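Local coordinates for Lys-gingipain W83 (Porphyromonas gingivalis, PDB 3M1H), which cleaves proteins after lysine as a secreted cysteine protease and carries adhesin domains, one of which, the K3 cleaved adhesin domain, is the piece modelled here, at residues A131-T135 against T163-W167. Numbering follows the deposited sequence.
Sequences AIRGT and TDFFW
Segment 131-135 is loop throughout, part of the long connection between strands 116-119 and 142-148, while 163-167 leads out of strand 154-160 and is loop up to Trp-167, where strand 167-177 begins. By CA atoms the two segments are nearest at Arg-133 and Phe-166, 6.9 Å apart. Arg-133 is extended (phi/psi -111/178), and Gly-134 then turns with positive phi (71/22); Asp-164 also has positive phi (72/40). The Arg-133 side chain starts from an m chi1 and runs straight out, with chi2 and chi3 both t, to lay its guanidinium edge-on against the backbone of the other loop. NH1 of Arg-133 donates a nearly linear hydrogen bond to Phe-165 O (2.9 Å), a weak one to Asp-164 O (3.0 Å), and forms a salt bridge with Asp-164 OD1 (3.0 Å); Arg-133 NH2 adds a weak bond to the same OD1 (3.2 Å). Nearer the backbone, Phe-166, with a t chi1, offers its ring face to Arg-133 CB in a CH-pi contact, 4.1 Å from CB to centroid. Gly-134 CA sits 3.6 Å from Phe-166 CE2, where a CB would clash. Tyr-55 makes a cation-pi contact with Arg-133, and Asp-89 OD2 accepts from Gly-134 N. The arginine of one inter-strand loop thus bonds to backbone carbonyls and the aspartate of another, at one end of the beta jelly roll of a cleaved adhesin domain.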
loop_
_atom_site.group_PDB
_atom_site.type_symbol
_atom_site.label_atom_id
_atom_site.label_comp_id
_atom_site.label_asym_id
_atom_site.label_seq_id
_atom_site.Cartn_x
_atom_site.Cartn_y
_atom_site.Cartn_z
ATOM N N ALA A 131 20.475 12.576 1.692
ATOM C CA ALA A 131 19.428 13.436 1.137
ATOM C C ALA A 131 18.652 12.731 0.032
ATOM O O ALA A 131 17.422 12.867 -0.000
ATOM C CB ALA A 131 19.981 14.782 0.614
ATOM N N ILE A 132 19.362 12.031 -0.856
ATOM C CA ILE A 132 18.772 11.321 -2.010
ATOM C C ILE A 132 18.778 9.831 -1.688
ATOM O O ILE A 132 19.834 9.220 -1.487
ATOM C CB ILE A 132 19.560 11.570 -3.307
ATOM C CG1 ILE A 132 19.471 13.044 -3.714
ATOM C CG2 ILE A 132 19.099 10.638 -4.467
ATOM C CD1 ILE A 132 18.214 13.361 -4.575
ATOM N N ARG A 133 17.581 9.268 -1.620
ATOM C CA ARG A 133 17.377 7.897 -1.241
ATOM C C ARG A 133 16.899 7.084 -2.439
ATOM O O ARG A 133 16.763 7.594 -3.547
ATOM C CB ARG A 133 16.412 7.837 -0.078
ATOM C CG ARG A 133 16.924 8.667 1.073
ATOM C CD ARG A 133 15.978 8.704 2.215
ATOM N NE ARG A 133 16.481 9.654 3.219
ATOM C CZ ARG A 133 15.898 9.948 4.371
ATOM N NH1 ARG A 133 14.764 9.382 4.777
ATOM N NH2 ARG A 133 16.486 10.835 5.163
ATOM N N GLY A 134 16.718 5.792 -2.224
ATOM C CA GLY A 134 16.338 4.909 -3.327
ATOM C C GLY A 134 17.432 4.658 -4.353
ATOM O O GLY A 134 17.149 4.243 -5.468
ATOM N N THR A 135 18.688 4.858 -3.967
ATOM C CA THR A 135 19.824 4.776 -4.893
ATOM C C THR A 135 20.468 3.395 -4.961
ATOM O O THR A 135 21.401 3.197 -5.741
ATOM C CB THR A 135 20.958 5.761 -4.521
ATOM O OG1 THR A 135 21.475 5.433 -3.224
ATOM C CG2 THR A 135 20.450 7.209 -4.536
ATOM N N THR A 163 7.410 8.524 9.267
ATOM C CA THR A 163 8.018 9.613 8.539
ATOM C C THR A 163 9.506 9.322 8.346
ATOM O O THR A 163 10.137 8.633 9.179
ATOM C CB THR A 163 7.851 11.000 9.270
ATOM O OG1 THR A 163 8.268 12.056 8.392
ATOM C CG2 THR A 163 8.654 11.069 10.559
ATOM N N ASP A 164 10.026 9.829 7.232
ATOM C CA ASP A 164 11.456 9.922 7.003
ATOM C C ASP A 164 12.159 8.606 6.739
ATOM O O ASP A 164 13.288 8.394 7.184
ATOM C CB ASP A 164 12.098 10.651 8.194
ATOM C CG ASP A 164 13.399 11.341 7.842
ATOM O OD1 ASP A 164 13.748 11.538 6.653
ATOM O OD2 ASP A 164 14.069 11.713 8.831
ATOM N N PHE A 165 11.514 7.721 5.968
ATOM C CA PHE A 165 12.191 6.536 5.410
ATOM C C PHE A 165 12.255 6.705 3.892
ATOM O O PHE A 165 13.103 7.488 3.390
ATOM C CB PHE A 165 11.595 5.227 5.963
ATOM C CG PHE A 165 11.854 5.087 7.449
ATOM C CD1 PHE A 165 13.079 4.632 7.889
ATOM C CD2 PHE A 165 10.901 5.488 8.381
ATOM C CE1 PHE A 165 13.354 4.538 9.270
ATOM C CE2 PHE A 165 11.167 5.405 9.764
ATOM C CZ PHE A 165 12.403 4.924 10.199
ATOM N N PHE A 166 11.398 6.027 3.115
ATOM C CA PHE A 166 11.341 6.345 1.702
ATOM C C PHE A 166 9.938 6.085 1.124
ATOM O O PHE A 166 9.086 6.906 1.308
ATOM C CB PHE A 166 12.486 5.672 0.928
ATOM C CG PHE A 166 12.677 6.198 -0.459
ATOM C CD1 PHE A 166 12.824 7.555 -0.674
ATOM C CD2 PHE A 166 12.710 5.353 -1.570
ATOM C CE1 PHE A 166 13.014 8.053 -1.933
ATOM C CE2 PHE A 166 12.909 5.851 -2.848
ATOM C CZ PHE A 166 13.061 7.222 -3.030
ATOM N N TRP A 167 9.700 4.962 0.444
ATOM C CA TRP A 167 8.350 4.609 -0.030
ATOM C C TRP A 167 8.056 3.161 0.325
ATOM O O TRP A 167 9.001 2.356 0.449
ATOM C CB TRP A 167 8.222 4.754 -1.546
ATOM C CG TRP A 167 8.389 6.125 -2.132
ATOM C CD1 TRP A 167 9.527 6.857 -2.269
ATOM C CD2 TRP A 167 7.348 6.886 -2.722
ATOM N NE1 TRP A 167 9.264 8.056 -2.925
ATOM C CE2 TRP A 167 7.911 8.098 -3.182
ATOM C CE3 TRP A 167 5.968 6.672 -2.876
ATOM C CZ2 TRP A 167 7.146 9.066 -3.815
ATOM C CZ3 TRP A 167 5.212 7.637 -3.512
ATOM C CH2 TRP A 167 5.809 8.827 -3.956
#